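Local structure of angiotensin-converting enzyme (Anopheles gambiae, 6S1Y) at residues H357-Y368 / G378-D389; N540-L548 / P555-G563. The protein is a zinc metallopeptidase of the mosquito, held here with a gamma-linked glutamate dipeptide on its metal, and probably trims short peptides as other angiotensin-converting enzymes do. All blocks are in the same frame, centred on the assembly; numbering follows the deposited sequence.

Contact 1: H357-Y368 / G378-D389; sequences HELGHIQYYLQY and GANPGFHEAVGD. With ZN (zinc ion), chain G; KSN ((2~{S})-2-[[(4~{S})-4-azanyl-5-oxidanyl-5-oxidanylidene-pentanoyl]amino]pentanedioic acid), chain H.
Gly-378 CA lies against the hydroxyl of Tyr-364, and Ala-379 N donates to that OH (3.1 Å from N to OH). Asn-380 caps the next helix, its OD1 accepting from the backbone N of Gly-382 and Phe-383, and Phe-383 CB touches the Tyr-364 hydroxyl. His-384 is a knob among His-361, Tyr-364, Tyr-365 and Tyr-368. Tyr-364 CD2 sits over one face of its imidazole, and two bonds fix the ring's rotation: His-361 ND1 donates within its own ring plane to His-384 ND1 (2.9 Å, 164°), though tilted from the plane of the His-384 ring, and His-384 NE2 donates in plane to Tyr-368 OH (2.9 Å). His-384 is thus second shell to the metal, orienting the zinc ligand His-361.

This is the gluzincin zinc site: an HExxH helix supplies His-357 and His-361, and Glu-385 on the second helix is the third protein ligand. Its OE1 lies 1.9 Å from the zinc ion, the chain bending at chi2 (-58°) to bring it there. The bound peptide's carboxylate also binds the zinc ion, through O15 at 1.9 Å and, more loosely, O14 at 2.5 Å.

Val-387 lays CG1 on Gly-360 O and CG2 on Tyr-364 CD2. At Gly-388 the helices close in, its CA 3.8 Å from Gly-360 CA, and a water accepts from Gly-388 N and donates to the carbonyls of His-357 and His-384. Asp-389 OD1, met from above its carboxylate plane, accepts from His-357 ND1 (3.2 Å); Gln-504 holds its OD2.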
# COMPACT_ATOMS: atom_id res chain seq x y z
N HIS A 357 -8.19 -4.81 -2.94
CA HIS A 357 -6.85 -4.85 -2.33
C HIS A 357 -6.89 -5.59 -1.01
O HIS A 357 -6.09 -6.50 -0.75
CB HIS A 357 -6.31 -3.42 -2.13
CG HIS A 357 -5.00 -3.37 -1.39
ND1 HIS A 357 -3.78 -3.44 -2.02
CD2 HIS A 357 -4.74 -3.27 -0.06
CE1 HIS A 357 -2.82 -3.39 -1.11
NE2 HIS A 357 -3.37 -3.28 0.08
N GLU A 358 -7.84 -5.21 -0.14
CA GLU A 358 -7.93 -5.81 1.19
C GLU A 358 -8.36 -7.28 1.11
O GLU A 358 -7.81 -8.13 1.83
CB GLU A 358 -8.90 -5.00 2.04
CG GLU A 358 -8.52 -3.54 2.24
CD GLU A 358 -7.15 -3.36 2.89
OE1 GLU A 358 -6.70 -4.28 3.60
OE2 GLU A 358 -6.51 -2.30 2.68
N LEU A 359 -9.31 -7.61 0.23
CA LEU A 359 -9.75 -9.00 0.12
C LEU A 359 -8.63 -9.87 -0.42
O LEU A 359 -8.67 -11.09 -0.20
CB LEU A 359 -10.97 -9.15 -0.79
CG LEU A 359 -12.32 -8.72 -0.22
CD1 LEU A 359 -13.41 -8.67 -1.31
CD2 LEU A 359 -12.75 -9.65 0.91
N GLY A 360 -7.67 -9.28 -1.12
CA GLY A 360 -6.50 -10.04 -1.54
C GLY A 360 -5.63 -10.44 -0.37
O GLY A 360 -5.07 -11.53 -0.35
N HIS A 361 -5.48 -9.53 0.61
CA HIS A 361 -4.82 -9.88 1.87
C HIS A 361 -5.56 -11.04 2.54
O HIS A 361 -4.95 -12.04 2.94
CB HIS A 361 -4.79 -8.66 2.82
CG HIS A 361 -3.79 -7.59 2.47
ND1 HIS A 361 -2.46 -7.87 2.23
CD2 HIS A 361 -3.91 -6.24 2.41
CE1 HIS A 361 -1.81 -6.73 2.01
NE2 HIS A 361 -2.67 -5.74 2.10
N ILE A 362 -6.89 -10.93 2.68
CA ILE A 362 -7.67 -11.98 3.32
C ILE A 362 -7.45 -13.32 2.62
O ILE A 362 -7.14 -14.33 3.25
CB ILE A 362 -9.17 -11.61 3.35
CG1 ILE A 362 -9.42 -10.37 4.20
CG2 ILE A 362 -9.98 -12.79 3.88
CD1 ILE A 362 -9.09 -10.54 5.66
N GLN A 363 -7.60 -13.33 1.29
CA GLN A 363 -7.42 -14.56 0.53
C GLN A 363 -6.04 -15.16 0.78
O GLN A 363 -5.89 -16.38 0.88
CB GLN A 363 -7.62 -14.30 -0.96
CG GLN A 363 -7.50 -15.54 -1.82
CD GLN A 363 -8.62 -16.56 -1.56
OE1 GLN A 363 -8.39 -17.77 -1.62
NE2 GLN A 363 -9.83 -16.06 -1.28
N TYR A 364 -5.02 -14.32 0.86
CA TYR A 364 -3.68 -14.84 1.12
C TYR A 364 -3.66 -15.52 2.49
O TYR A 364 -3.19 -16.65 2.63
CB TYR A 364 -2.67 -13.70 1.03
CG TYR A 364 -1.25 -14.03 0.57
CD1 TYR A 364 -0.75 -15.32 0.59
CD2 TYR A 364 -0.41 -13.00 0.12
CE1 TYR A 364 0.58 -15.59 0.17
CE2 TYR A 364 0.88 -13.25 -0.31
CZ TYR A 364 1.38 -14.54 -0.28
OH TYR A 364 2.69 -14.73 -0.70
N TYR A 365 -4.22 -14.84 3.51
CA TYR A 365 -4.36 -15.44 4.83
C TYR A 365 -5.00 -16.83 4.72
O TYR A 365 -4.46 -17.82 5.24
CB TYR A 365 -5.21 -14.54 5.74
CG TYR A 365 -4.66 -13.14 6.04
CD1 TYR A 365 -3.30 -12.84 5.96
CD2 TYR A 365 -5.53 -12.11 6.41
CE1 TYR A 365 -2.83 -11.57 6.24
CE2 TYR A 365 -5.06 -10.84 6.70
CZ TYR A 365 -3.72 -10.57 6.62
OH TYR A 365 -3.27 -9.30 6.90
N LEU A 366 -6.13 -16.93 4.01
CA LEU A 366 -6.85 -18.19 3.93
C LEU A 366 -6.03 -19.26 3.22
O LEU A 366 -6.08 -20.43 3.60
CB LEU A 366 -8.20 -18.01 3.24
CG LEU A 366 -9.17 -17.13 4.03
CD1 LEU A 366 -10.35 -16.72 3.18
CD2 LEU A 366 -9.67 -17.85 5.32
N GLN A 367 -5.21 -18.86 2.24
CA GLN A 367 -4.48 -19.85 1.45
C GLN A 367 -3.30 -20.45 2.21
O GLN A 367 -2.88 -21.57 1.90
CB GLN A 367 -3.98 -19.23 0.14
CG GLN A 367 -5.08 -18.94 -0.86
CD GLN A 367 -5.70 -20.22 -1.41
OE1 GLN A 367 -5.00 -21.18 -1.71
NE2 GLN A 367 -7.02 -20.22 -1.56
N TYR A 368 -2.71 -19.73 3.17
CA TYR A 368 -1.56 -20.27 3.87
C TYR A 368 -1.81 -20.54 5.35
O TYR A 368 -0.87 -20.84 6.09
CB TYR A 368 -0.33 -19.36 3.68
CG TYR A 368 -0.36 -17.93 4.21
CD1 TYR A 368 -0.73 -17.64 5.53
CD2 TYR A 368 0.06 -16.86 3.41
CE1 TYR A 368 -0.73 -16.33 6.01
CE2 TYR A 368 0.07 -15.55 3.89
CZ TYR A 368 -0.32 -15.29 5.19
OH TYR A 368 -0.30 -13.99 5.66
N GLY A 378 3.56 -13.31 3.62
CA GLY A 378 3.88 -13.26 2.21
C GLY A 378 5.27 -13.80 1.91
O GLY A 378 6.14 -13.88 2.77
N ALA A 379 5.47 -14.24 0.66
CA ALA A 379 6.81 -14.63 0.22
C ALA A 379 7.80 -13.49 0.43
O ALA A 379 8.94 -13.71 0.87
CB ALA A 379 6.77 -15.08 -1.24
N ASN A 380 7.40 -12.25 0.10
CA ASN A 380 8.00 -11.04 0.66
C ASN A 380 6.87 -10.02 0.81
O ASN A 380 5.75 -10.27 0.33
CB ASN A 380 9.16 -10.51 -0.19
CG ASN A 380 8.74 -10.04 -1.56
OD1 ASN A 380 7.71 -9.36 -1.72
ND2 ASN A 380 9.54 -10.38 -2.58
N PRO A 381 7.08 -8.89 1.48
CA PRO A 381 5.95 -7.98 1.75
C PRO A 381 5.26 -7.48 0.51
O PRO A 381 4.09 -7.07 0.59
CB PRO A 381 6.60 -6.82 2.53
CG PRO A 381 7.86 -7.42 3.12
CD PRO A 381 8.33 -8.46 2.14
N GLY A 382 5.91 -7.49 -0.65
CA GLY A 382 5.26 -7.06 -1.87
C GLY A 382 4.29 -8.06 -2.43
O GLY A 382 3.30 -7.68 -3.07
N PHE A 383 4.53 -9.35 -2.22
CA PHE A 383 3.54 -10.34 -2.63
C PHE A 383 2.19 -10.07 -1.96
O PHE A 383 1.14 -10.16 -2.60
CB PHE A 383 3.99 -11.75 -2.30
CG PHE A 383 4.97 -12.33 -3.27
CD1 PHE A 383 6.16 -11.70 -3.55
CD2 PHE A 383 4.70 -13.55 -3.88
CE1 PHE A 383 7.06 -12.24 -4.43
CE2 PHE A 383 5.60 -14.11 -4.75
CZ PHE A 383 6.78 -13.46 -5.03
N HIS A 384 2.20 -9.75 -0.67
CA HIS A 384 0.94 -9.54 0.04
C HIS A 384 0.16 -8.36 -0.54
O HIS A 384 -1.07 -8.43 -0.69
CB HIS A 384 1.20 -9.30 1.51
CG HIS A 384 0.47 -10.26 2.39
ND1 HIS A 384 -0.90 -10.27 2.50
CD2 HIS A 384 0.93 -11.26 3.19
CE1 HIS A 384 -1.26 -11.21 3.35
NE2 HIS A 384 -0.18 -11.83 3.77
N GLU A 385 0.87 -7.27 -0.86
CA GLU A 385 0.20 -6.09 -1.41
C GLU A 385 -0.24 -6.30 -2.85
O GLU A 385 -1.16 -5.63 -3.31
CB GLU A 385 1.15 -4.89 -1.30
CG GLU A 385 1.67 -4.65 0.11
CD GLU A 385 0.54 -4.46 1.10
OE1 GLU A 385 -0.56 -4.05 0.67
OE2 GLU A 385 0.76 -4.74 2.29
N ALA A 386 0.38 -7.23 -3.56
CA ALA A 386 0.08 -7.42 -4.98
C ALA A 386 -1.21 -8.18 -5.24
O ALA A 386 -1.84 -7.99 -6.29
CB ALA A 386 1.24 -8.16 -5.66
N VAL A 387 -1.65 -9.03 -4.30
CA VAL A 387 -2.67 -10.03 -4.64
C VAL A 387 -3.97 -9.37 -5.09
O VAL A 387 -4.50 -9.68 -6.16
CB VAL A 387 -2.92 -10.98 -3.45
CG1 VAL A 387 -4.10 -11.88 -3.79
CG2 VAL A 387 -1.68 -11.78 -3.13
N GLY A 388 -4.55 -8.52 -4.23
CA GLY A 388 -5.80 -7.89 -4.58
C GLY A 388 -5.67 -6.95 -5.76
O GLY A 388 -6.61 -6.80 -6.55
N ASP A 389 -4.51 -6.30 -5.91
CA ASP A 389 -4.32 -5.38 -7.03
C ASP A 389 -4.35 -6.12 -8.36
O ASP A 389 -4.82 -5.57 -9.36
CB ASP A 389 -3.02 -4.60 -6.85
CG ASP A 389 -3.13 -3.50 -5.79
OD1 ASP A 389 -4.22 -3.33 -5.17
OD2 ASP A 389 -2.10 -2.81 -5.57
ZN ZN G . -2.23 -3.84 1.63
C10 KSN H . -1.60 -2.00 7.86
C13 KSN H . -2.87 -2.15 3.39
C17 KSN H . -2.14 3.73 0.63
C02 KSN H . -2.38 2.41 -0.11
C03 KSN H . -2.50 1.16 0.78
C04 KSN H . -2.86 1.38 2.24
C05 KSN H . -4.17 0.71 2.71
C07 KSN H . -2.98 -0.93 4.32
C08 KSN H . -3.04 -1.29 5.80
C09 KSN H . -1.72 -1.89 6.32
N01 KSN H . -1.30 2.16 -1.07
N06 KSN H . -4.20 -0.34 3.74
O11 KSN H . -2.35 -1.29 8.59
O12 KSN H . -0.74 -2.77 8.40
O14 KSN H . -3.93 -2.74 3.04
O15 KSN H . -1.78 -2.55 2.94
O16 KSN H . -5.21 1.10 2.27
O18 KSN H . -3.15 4.37 1.04
O19 KSN H . -1.00 4.23 0.85
O HOH W 1 -3.69 -7.71 -1.89

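Contact 2: N540-L548 / P555-G563; sequences NQLKEMLAL and PDAMEVLTG. With NAG (2-acetamido-2-deoxy-beta-D-glucopyranose), chain C.
Two consecutive helices, 536-547 and 554-562, form an antiparallel helical hairpin, the short segments running at 173° with their axes 8.5 Å apart. Met-545 is the knob, set among Ala-557, Met-558, Val-560 and Leu-561. With CG anti to the backbone N (chi1 -180°) and the chain extended through chi2, its thioether reaches across the groove; CG and SD pass close to the carbonyl of Ala-557, and the turn at chi3 lays CE against Leu-561 CD2 at 3.6 Å.

Leu-561 splits its two methyls: CD1 rests on Gln-541 CB, whereas CD2 also meets Leu-542 CD1 at 4.0 Å, the two leucine side chains running alongside each other in the same direction. Val-560 divides likewise. Its CG1 packs on the extended chain of Glu-544 and on Met-545 N, and its CG2 faces Leu-548 CD1, which also leans on Ala-557 CA at 3.8 Å.

Beyond this seam, Asn-540 ND2 donates to O7 of an N-acetylglucosamine (2.9 Å from ND2 to O7). Lys-543 NZ is hydrogen-bonded to O6 of the same sugar (2.7 Å), part of a glycan attached to the protein. Phe-507 of helix 495-514 touches both Met-545 and Met-558, tying the hairpin to the largely helical body typical of the angiotensin-converting enzyme fold.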
# COMPACT_ATOMS: atom_id res chain seq x y z
N ASN A 540 -5.91 -21.53 -10.20
CA ASN A 540 -5.21 -22.69 -9.67
C ASN A 540 -3.73 -22.40 -9.52
O ASN A 540 -3.12 -22.74 -8.50
CB ASN A 540 -5.44 -23.91 -10.57
CG ASN A 540 -6.88 -24.42 -10.52
OD1 ASN A 540 -7.58 -24.23 -9.53
ND2 ASN A 540 -7.31 -25.09 -11.59
N GLN A 541 -3.11 -21.76 -10.53
CA GLN A 541 -1.70 -21.43 -10.40
C GLN A 541 -1.48 -20.36 -9.33
O GLN A 541 -0.47 -20.38 -8.62
CB GLN A 541 -1.13 -20.97 -11.73
CG GLN A 541 -0.91 -22.10 -12.73
CD GLN A 541 0.13 -23.10 -12.26
OE1 GLN A 541 1.30 -22.75 -12.07
NE2 GLN A 541 -0.30 -24.34 -12.07
N LEU A 542 -2.43 -19.43 -9.18
CA LEU A 542 -2.30 -18.41 -8.15
C LEU A 542 -2.41 -19.03 -6.75
O LEU A 542 -1.54 -18.79 -5.90
CB LEU A 542 -3.36 -17.33 -8.38
CG LEU A 542 -3.39 -16.15 -7.42
CD1 LEU A 542 -2.05 -15.43 -7.38
CD2 LEU A 542 -4.50 -15.18 -7.82
N LYS A 543 -3.45 -19.85 -6.52
CA LYS A 543 -3.58 -20.61 -5.27
C LYS A 543 -2.26 -21.26 -4.86
O LYS A 543 -1.84 -21.17 -3.70
CB LYS A 543 -4.61 -21.74 -5.42
CG LYS A 543 -6.05 -21.36 -5.39
CD LYS A 543 -6.92 -22.56 -5.76
CE LYS A 543 -6.96 -23.63 -4.68
NZ LYS A 543 -7.67 -24.85 -5.15
N GLU A 544 -1.62 -21.96 -5.80
CA GLU A 544 -0.39 -22.67 -5.49
C GLU A 544 0.67 -21.72 -4.94
O GLU A 544 1.34 -22.02 -3.95
CB GLU A 544 0.12 -23.40 -6.74
CG GLU A 544 1.16 -24.47 -6.45
CD GLU A 544 1.79 -25.08 -7.70
OE1 GLU A 544 1.07 -25.26 -8.71
OE2 GLU A 544 3.01 -25.38 -7.67
N MET A 545 0.85 -20.57 -5.59
CA MET A 545 1.85 -19.62 -5.11
C MET A 545 1.52 -19.15 -3.70
O MET A 545 2.37 -19.17 -2.81
CB MET A 545 1.97 -18.44 -6.07
CG MET A 545 3.00 -17.40 -5.64
SD MET A 545 3.32 -16.15 -6.93
CE MET A 545 1.88 -15.10 -6.80
N LEU A 546 0.27 -18.74 -3.47
CA LEU A 546 -0.12 -18.20 -2.18
C LEU A 546 -0.09 -19.24 -1.08
O LEU A 546 0.19 -18.90 0.07
CB LEU A 546 -1.51 -17.58 -2.27
CG LEU A 546 -1.69 -16.55 -3.39
CD1 LEU A 546 -3.07 -15.92 -3.28
CD2 LEU A 546 -0.60 -15.51 -3.34
N ALA A 547 -0.39 -20.51 -1.39
CA ALA A 547 -0.39 -21.55 -0.37
C ALA A 547 1.00 -21.72 0.24
O ALA A 547 1.12 -22.17 1.38
CB ALA A 547 -0.88 -22.88 -0.94
N LEU A 548 2.05 -21.33 -0.49
CA LEU A 548 3.40 -21.43 0.04
C LEU A 548 3.63 -20.53 1.24
O LEU A 548 4.53 -20.80 2.04
CB LEU A 548 4.42 -21.08 -1.03
CG LEU A 548 4.50 -22.02 -2.23
CD1 LEU A 548 5.46 -21.42 -3.25
CD2 LEU A 548 4.95 -23.42 -1.81
N PRO A 555 11.74 -15.95 -4.79
CA PRO A 555 11.90 -16.27 -6.22
C PRO A 555 11.21 -17.56 -6.60
O PRO A 555 10.59 -17.64 -7.67
CB PRO A 555 13.43 -16.33 -6.41
CG PRO A 555 13.97 -15.50 -5.31
CD PRO A 555 13.05 -15.72 -4.14
N ASP A 556 11.26 -18.58 -5.73
CA ASP A 556 10.57 -19.83 -6.03
C ASP A 556 9.06 -19.65 -6.02
O ASP A 556 8.36 -20.20 -6.87
CB ASP A 556 10.99 -20.92 -5.03
CG ASP A 556 12.49 -21.18 -5.04
OD1 ASP A 556 13.07 -21.37 -6.13
OD2 ASP A 556 13.09 -21.16 -3.95
N ALA A 557 8.55 -18.85 -5.09
CA ALA A 557 7.11 -18.58 -5.10
C ALA A 557 6.70 -17.88 -6.40
O ALA A 557 5.67 -18.22 -7.00
CB ALA A 557 6.73 -17.73 -3.89
N MET A 558 7.50 -16.91 -6.86
CA MET A 558 7.15 -16.22 -8.09
C MET A 558 7.19 -17.17 -9.28
O MET A 558 6.25 -17.23 -10.08
CB MET A 558 8.11 -15.06 -8.34
CG MET A 558 7.88 -14.38 -9.68
SD MET A 558 8.91 -12.93 -9.83
CE MET A 558 7.80 -11.73 -9.11
N GLU A 559 8.28 -17.94 -9.42
CA GLU A 559 8.37 -18.88 -10.52
C GLU A 559 7.14 -19.76 -10.63
O GLU A 559 6.74 -20.12 -11.74
CB GLU A 559 9.62 -19.74 -10.38
CG GLU A 559 9.75 -20.74 -11.49
CD GLU A 559 11.15 -21.28 -11.65
OE1 GLU A 559 11.86 -21.43 -10.62
OE2 GLU A 559 11.53 -21.56 -12.80
N VAL A 560 6.51 -20.09 -9.51
CA VAL A 560 5.34 -20.97 -9.54
C VAL A 560 4.27 -20.41 -10.45
O VAL A 560 3.54 -21.15 -11.13
CB VAL A 560 4.81 -21.18 -8.11
CG1 VAL A 560 3.35 -21.67 -8.13
CG2 VAL A 560 5.69 -22.15 -7.36
N LEU A 561 4.10 -19.09 -10.44
CA LEU A 561 3.06 -18.46 -11.24
C LEU A 561 3.56 -17.92 -12.57
O LEU A 561 2.81 -17.93 -13.54
CB LEU A 561 2.42 -17.32 -10.45
CG LEU A 561 1.37 -16.52 -11.20
CD1 LEU A 561 0.31 -17.40 -11.75
CD2 LEU A 561 0.79 -15.49 -10.26
N THR A 562 4.80 -17.47 -12.63
CA THR A 562 5.29 -16.73 -13.79
C THR A 562 6.36 -17.44 -14.58
O THR A 562 6.66 -17.01 -15.70
CB THR A 562 5.85 -15.37 -13.34
OG1 THR A 562 7.15 -15.54 -12.77
CG2 THR A 562 4.95 -14.72 -12.31
N GLY A 563 6.97 -18.50 -14.05
CA GLY A 563 8.13 -19.08 -14.69
C GLY A 563 9.36 -18.22 -14.64
O GLY A 563 10.42 -18.62 -15.15
C1 NAG C . -10.40 -26.32 -7.29
C2 NAG C . -10.17 -27.30 -8.45
C3 NAG C . -10.13 -28.74 -7.94
C4 NAG C . -9.13 -28.90 -6.79
C5 NAG C . -9.43 -27.85 -5.71
C6 NAG C . -8.41 -27.84 -4.60
C7 NAG C . -10.95 -26.70 -10.70
C8 NAG C . -12.13 -26.58 -11.61
N2 NAG C . -11.20 -27.14 -9.46
O3 NAG C . -9.74 -29.57 -9.02
O4 NAG C . -9.22 -30.22 -6.26
O5 NAG C . -9.42 -26.53 -6.28
O6 NAG C . -8.71 -26.84 -3.64
O7 NAG C . -9.81 -26.42 -11.08

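How the contacts relate
The two contacts follow one another along the chain, and their centres are about 12 Å apart. Contact 1 holds the zinc ion and the bound peptide, its centre about 11 Å from that of the chain; contact 2 lies farther out, at about 21 Å, beside a glycan. They meet directly: Leu-546 O comes within 3.3 Å of Tyr-364 CE1 and also nears Tyr-368 CB, while Gln-367 O packs on Ala-547 CB at 3.7 Å. On the other metal-bearing helix, Phe-383 is touched by Met-545, Ala-557 and Met-558. The hairpin of contact 2 therefore backs both zinc-site helices without supplying a metal ligand.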